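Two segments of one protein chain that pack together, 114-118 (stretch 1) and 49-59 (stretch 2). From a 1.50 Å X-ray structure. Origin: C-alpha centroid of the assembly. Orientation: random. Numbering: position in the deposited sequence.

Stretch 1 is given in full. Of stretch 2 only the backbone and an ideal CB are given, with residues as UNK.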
ATOM      1  N   LEU A 114     -11.531   1.522  15.352  1.00  9.37           N
ATOM      2  CA  LEU A 114     -10.340   2.015  14.589  1.00  9.50           C
ATOM      3  C   LEU A 114      -9.835   0.862  13.721  1.00  9.92           C
ATOM      4  O   LEU A 114      -9.719  -0.295  14.151  1.00 10.63           O
ATOM      5  CB  LEU A 114      -9.272   2.423  15.614  1.00  8.69           C
ATOM      6  CG  LEU A 114      -8.016   2.963  14.946  1.00  9.57           C
ATOM      7  CD1 LEU A 114      -7.374   4.106  15.772  1.00 11.37           C
ATOM      8  CD2 LEU A 114      -6.962   1.842  14.741  1.00 11.92           C
ATOM      9  N   ILE A 115      -9.526   1.185  12.470  1.00 10.54           N
ATOM     10  CA  ILE A 115      -9.147   0.113  11.494  1.00  9.17           C
ATOM     11  C   ILE A 115      -7.830   0.549  10.819  1.00 10.33           C
ATOM     12  O   ILE A 115      -7.772   1.673  10.280  1.00 10.64           O
ATOM     13  CB  ILE A 115     -10.254  -0.081  10.432  1.00 10.07           C
ATOM     14  CG1 ILE A 115     -11.650  -0.195  11.105  1.00 10.51           C
ATOM     15  CG2 ILE A 115      -9.887  -1.336   9.521  1.00  9.89           C
ATOM     16  CD1 ILE A 115     -12.759  -0.508  10.043  1.00 13.19           C
ATOM     17  N   THR A 116      -6.855  -0.314  10.808  1.00  9.69           N
ATOM     18  CA  THR A 116      -5.621  -0.031  10.098  1.00  8.22           C
ATOM     19  C   THR A 116      -4.980  -1.303   9.619  1.00 11.27           C
ATOM     20  O   THR A 116      -5.557  -2.417   9.808  1.00 11.97           O
ATOM     21  CB  THR A 116      -4.704   0.798  11.029  1.00  9.80           C
ATOM     22  OG1 THR A 116      -3.579   1.302  10.250  1.00  9.51           O
ATOM     23  CG2 THR A 116      -4.154   0.011  12.275  1.00 10.71           C
ATOM     24  N   THR A 117      -3.835  -1.187   8.991  1.00  9.24           N
ATOM     25  CA  THR A 117      -3.089  -2.330   8.561  1.00 11.19           C
ATOM     26  C   THR A 117      -2.031  -2.647   9.592  1.00 11.91           C
ATOM     27  O   THR A 117      -1.840  -1.952  10.588  1.00 10.80           O
ATOM     28  CB  THR A 117      -2.425  -1.982   7.199  1.00  9.64           C
ATOM     29  OG1 THR A 117      -1.727  -0.728   7.286  1.00 10.28           O
ATOM     30  CG2 THR A 117      -3.465  -1.987   6.083  1.00 11.36           C
ATOM     31  N   THR A 118      -1.355  -3.783   9.373  1.00 11.04           N
ATOM     32  CA  THR A 118      -0.219  -4.153  10.247  1.00 10.53           C
ATOM     33  C   THR A 118       0.902  -4.831   9.422  1.00 10.30           C
ATOM     34  O   THR A 118       0.580  -5.577   8.505  1.00 10.72           O
ATOM     35  CB  THR A 118      -0.594  -5.028  11.488  1.00 12.75           C
ATOM     36  OG1 THR A 118       0.611  -5.297  12.233  1.00 12.93           O
ATOM     37  CG2 THR A 118      -1.226  -6.340  11.048  1.00 12.55           C
ATOM     38  N   UNK A  49     -13.031   5.088  12.458  1.00  9.71           N
ATOM     39  CA  UNK A  49     -11.801   5.832  12.177  1.00  9.84           C
ATOM     40  C   UNK A  49     -10.798   4.903  11.583  1.00 10.09           C
ATOM     41  O   UNK A  49     -10.674   3.773  12.048  1.00 11.66           O
ATOM     42  CB  UNK A  49     -11.237   6.494  13.436  1.00  9.84           C
ATOM     43  N   UNK A  50     -10.139   5.322  10.529  1.00  8.71           N
ATOM     44  CA  UNK A  50      -9.206   4.405   9.866  1.00  9.43           C
ATOM     45  C   UNK A  50      -7.928   5.082   9.382  1.00  8.39           C
ATOM     46  O   UNK A  50      -7.945   6.279   9.027  1.00 10.06           O
ATOM     47  CB  UNK A  50      -9.900   3.736   8.678  1.00  9.43           C
ATOM     48  N   UNK A  51      -6.864   4.319   9.244  1.00  7.87           N
ATOM     49  CA  UNK A  51      -5.699   4.783   8.543  1.00  7.24           C
ATOM     50  C   UNK A  51      -6.206   5.238   7.146  1.00  8.31           C
ATOM     51  O   UNK A  51      -7.070   4.588   6.557  1.00  9.27           O
ATOM     52  CB  UNK A  51      -4.624   3.698   8.458  1.00  7.24           C
ATOM     53  N   UNK A  52      -5.609   6.346   6.655  1.00  8.23           N
ATOM     54  CA  UNK A  52      -6.128   6.902   5.411  1.00  8.29           C
ATOM     55  C   UNK A  52      -6.271   5.819   4.322  1.00  9.03           C
ATOM     56  O   UNK A  52      -7.271   5.787   3.620  1.00  8.58           O
ATOM     57  CB  UNK A  52      -5.211   8.025   4.921  1.00  8.29           C
ATOM     58  N   UNK A  53      -5.240   4.966   4.132  1.00  7.42           N
ATOM     59  CA  UNK A  53      -5.298   3.972   3.028  1.00  8.08           C
ATOM     60  C   UNK A  53      -6.405   2.958   3.242  1.00  8.85           C
ATOM     61  O   UNK A  53      -6.920   2.409   2.232  1.00 10.06           O
ATOM     62  CB  UNK A  53      -3.962   3.239   2.893  1.00  8.08           C
ATOM     63  N   UNK A  54      -6.716   2.640   4.482  1.00  7.90           N
ATOM     64  CA  UNK A  54      -7.834   1.730   4.788  1.00  8.79           C
ATOM     65  C   UNK A  54      -9.173   2.429   4.551  1.00  9.91           C
ATOM     66  O   UNK A  54     -10.100   1.907   3.883  1.00 10.26           O
ATOM     67  CB  UNK A  54      -7.747   1.236   6.233  1.00  8.79           C
ATOM     68  N   UNK A  55      -9.277   3.717   4.961  1.00 10.14           N
ATOM     69  CA  UNK A  55     -10.524   4.490   4.612  1.00 10.01           C
ATOM     70  C   UNK A  55     -10.698   4.543   3.097  1.00 10.42           C
ATOM     71  O   UNK A  55     -11.846   4.445   2.605  1.00 11.21           O
ATOM     72  CB  UNK A  55     -10.469   5.913   5.172  1.00 10.01           C
ATOM     73  N   UNK A  56      -9.594   4.681   2.336  1.00  9.03           N
ATOM     74  CA  UNK A  56      -9.694   4.787   0.872  1.00 10.38           C
ATOM     75  C   UNK A  56     -10.300   3.480   0.334  1.00 11.07           C
ATOM     76  O   UNK A  56     -11.180   3.478  -0.597  1.00 11.83           O
ATOM     77  CB  UNK A  56      -8.327   5.058   0.242  1.00 10.38           C
ATOM     78  N   UNK A  57      -9.837   2.349   0.900  1.00 11.49           N
ATOM     79  CA  UNK A  57     -10.388   1.023   0.442  1.00 11.18           C
ATOM     80  C   UNK A  57     -11.867   0.886   0.786  1.00 12.34           C
ATOM     81  O   UNK A  57     -12.683   0.518  -0.098  1.00 13.17           O
ATOM     82  CB  UNK A  57      -9.617  -0.134   1.080  1.00 11.18           C
ATOM     83  N   UNK A  58     -12.195   1.212   2.027  1.00 11.30           N
ATOM     84  CA  UNK A  58     -13.597   1.085   2.450  1.00 12.95           C
ATOM     85  C   UNK A  58     -14.488   2.001   1.607  1.00 14.75           C
ATOM     86  O   UNK A  58     -15.616   1.571   1.253  1.00 15.20           O
ATOM     87  CB  UNK A  58     -13.746   1.420   3.935  1.00 12.95           C
ATOM     88  N   UNK A  59     -14.019   3.205   1.239  1.00 13.83           N
ATOM     89  CA  UNK A  59     -14.787   4.111   0.382  1.00 13.63           C
ATOM     90  C   UNK A  59     -15.200   3.419  -0.941  1.00 15.07           C
ATOM     91  O   UNK A  59     -16.360   3.636  -1.433  1.00 16.51           O
ATOM     92  CB  UNK A  59     -13.967   5.369   0.087  1.00 13.63           C
TER

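Residues 114-118 form a strand, and positions 49-51 run beside it in parallel; positions 52-59 then turn into a helix whose axis crosses that strand at 110°.

Position 49 has extended angles (-119/135) and pairs with Leu114, its CB lying on the same face of the sheet as that leucine side chain, 4.7 Å from Leu114 CA. Beta-branched or other apolar residues suit such a place. It is Val49. Ile115 N donates to Val49 O at 2.9 Å.

Position 50 is also extended, with CB on the other face, beside Ile115. The ideal CB is already 3.4 Å from Ile115 O, and the first turn of the helix lies beyond it, so a small residue fits easily. Ala50 is found, its CB 4.3 Å from Ile115 CB.

At position 51 the strand ends, one residue before the helix. The backbone N donates to Ile115 O at 3.0 Å, a bond proline could not make, which argues against it. CB points toward stretch 1 and sits tightly, 3.2 Å from Thr116 OG1, so a large side chain would do best to turn off to one side; serine, threonine or asparagine, common N-caps, would be plausible, as would a long side chain turned aside. The residue is Phe51. With chi1 at 175° its ring leads away, CD2 remaining 4.5 Å from Thr117 OG1, while its carbonyl oxygen accepts the hydrogen bond from the backbone N of position 55, opening the helix.

Positions 52 and 53 meet nothing of stretch 1. CB of 52 points away, so many residues would serve; it is Thr52. Helical angles at 53 admit most residues, and Gly53 occupies it.

Position 54 points toward the strand, its CB 4.1 Å from Ile115 O and 4.6 Å from Thr116 CA, with methyl groups of Ile115 and Thr117 nearby. A medium-sized apolar residue, such as valine, isoleucine or leucine, would suit. Val54 sends CG1 to within 3.5 Å of Ile115 CG2, and CG2 to within 3.8 Å of Thr117 CG2.

Positions 55, 56 and 57 have no stretch 1 atom near CB, so helix propensity is the visible guide; Ala55, Ala56 and Ala57 satisfy it.

Position 58, one turn after 54, again points toward the strand but from farther off, so a longer chain is needed to reach Ile115, and the methyl CD1 at its end favours an apolar one, such as leucine, isoleucine or methionine. Leu58 does: its CD1 lies 4.0 Å from Ile115 CD1.

Position 59 is out of reach and little constrained here; it is Phe59.

Stretch 2, residues 49-59: VAFTGVAAALF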
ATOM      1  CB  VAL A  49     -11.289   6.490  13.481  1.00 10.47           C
ATOM      2  CG1 VAL A  49      -9.889   7.085  13.334  1.00 10.52           C
ATOM      3  CG2 VAL A  49     -12.306   7.555  13.998  1.00 10.22           C
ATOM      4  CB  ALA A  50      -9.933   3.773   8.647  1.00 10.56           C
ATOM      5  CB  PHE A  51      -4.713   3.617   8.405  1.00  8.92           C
ATOM      6  CG  PHE A  51      -3.516   3.990   7.571  1.00  7.20           C
ATOM      7  CD1 PHE A  51      -2.612   4.917   8.070  1.00  8.38           C
ATOM      8  CD2 PHE A  51      -3.280   3.370   6.355  1.00  8.97           C
ATOM      9  CE1 PHE A  51      -1.524   5.319   7.311  1.00  8.92           C
ATOM     10  CE2 PHE A  51      -2.178   3.772   5.590  1.00 10.31           C
ATOM     11  CZ  PHE A  51      -1.278   4.751   6.072  1.00  7.33           C
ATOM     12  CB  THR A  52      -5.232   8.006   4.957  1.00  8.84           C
ATOM     13  OG1 THR A  52      -5.278   8.980   6.013  1.00 10.80           O
ATOM     14  CG2 THR A  52      -5.791   8.637   3.644  1.00 10.33           C
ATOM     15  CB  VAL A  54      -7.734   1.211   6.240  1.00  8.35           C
ATOM     16  CG1 VAL A  54      -9.028   0.438   6.634  1.00 11.40           C
ATOM     17  CG2 VAL A  54      -6.502   0.298   6.331  1.00 10.76           C
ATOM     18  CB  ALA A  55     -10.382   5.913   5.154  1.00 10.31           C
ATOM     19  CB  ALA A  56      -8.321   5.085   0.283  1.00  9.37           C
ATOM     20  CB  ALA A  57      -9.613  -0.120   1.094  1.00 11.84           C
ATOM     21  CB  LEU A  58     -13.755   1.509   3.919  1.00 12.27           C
ATOM     22  CG  LEU A  58     -13.113   0.482   4.823  1.00 14.31           C
ATOM     23  CD1 LEU A  58     -13.080   0.911   6.288  1.00 14.83           C
ATOM     24  CD2 LEU A  58     -13.849  -0.854   4.758  1.00 17.64           C
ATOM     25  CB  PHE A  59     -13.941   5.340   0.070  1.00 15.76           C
ATOM     26  CG  PHE A  59     -14.680   6.363  -0.760  1.00 15.54           C
ATOM     27  CD1 PHE A  59     -15.497   7.325  -0.141  1.00 20.92           C
ATOM     28  CD2 PHE A  59     -14.591   6.341  -2.144  1.00 17.99           C
ATOM     29  CE1 PHE A  59     -16.191   8.219  -0.907  1.00 20.95           C
ATOM     30  CE2 PHE A  59     -15.329   7.268  -2.949  1.00 21.57           C
ATOM     31  CZ  PHE A  59     -16.119   8.222  -2.282  1.00 20.63           C
TER
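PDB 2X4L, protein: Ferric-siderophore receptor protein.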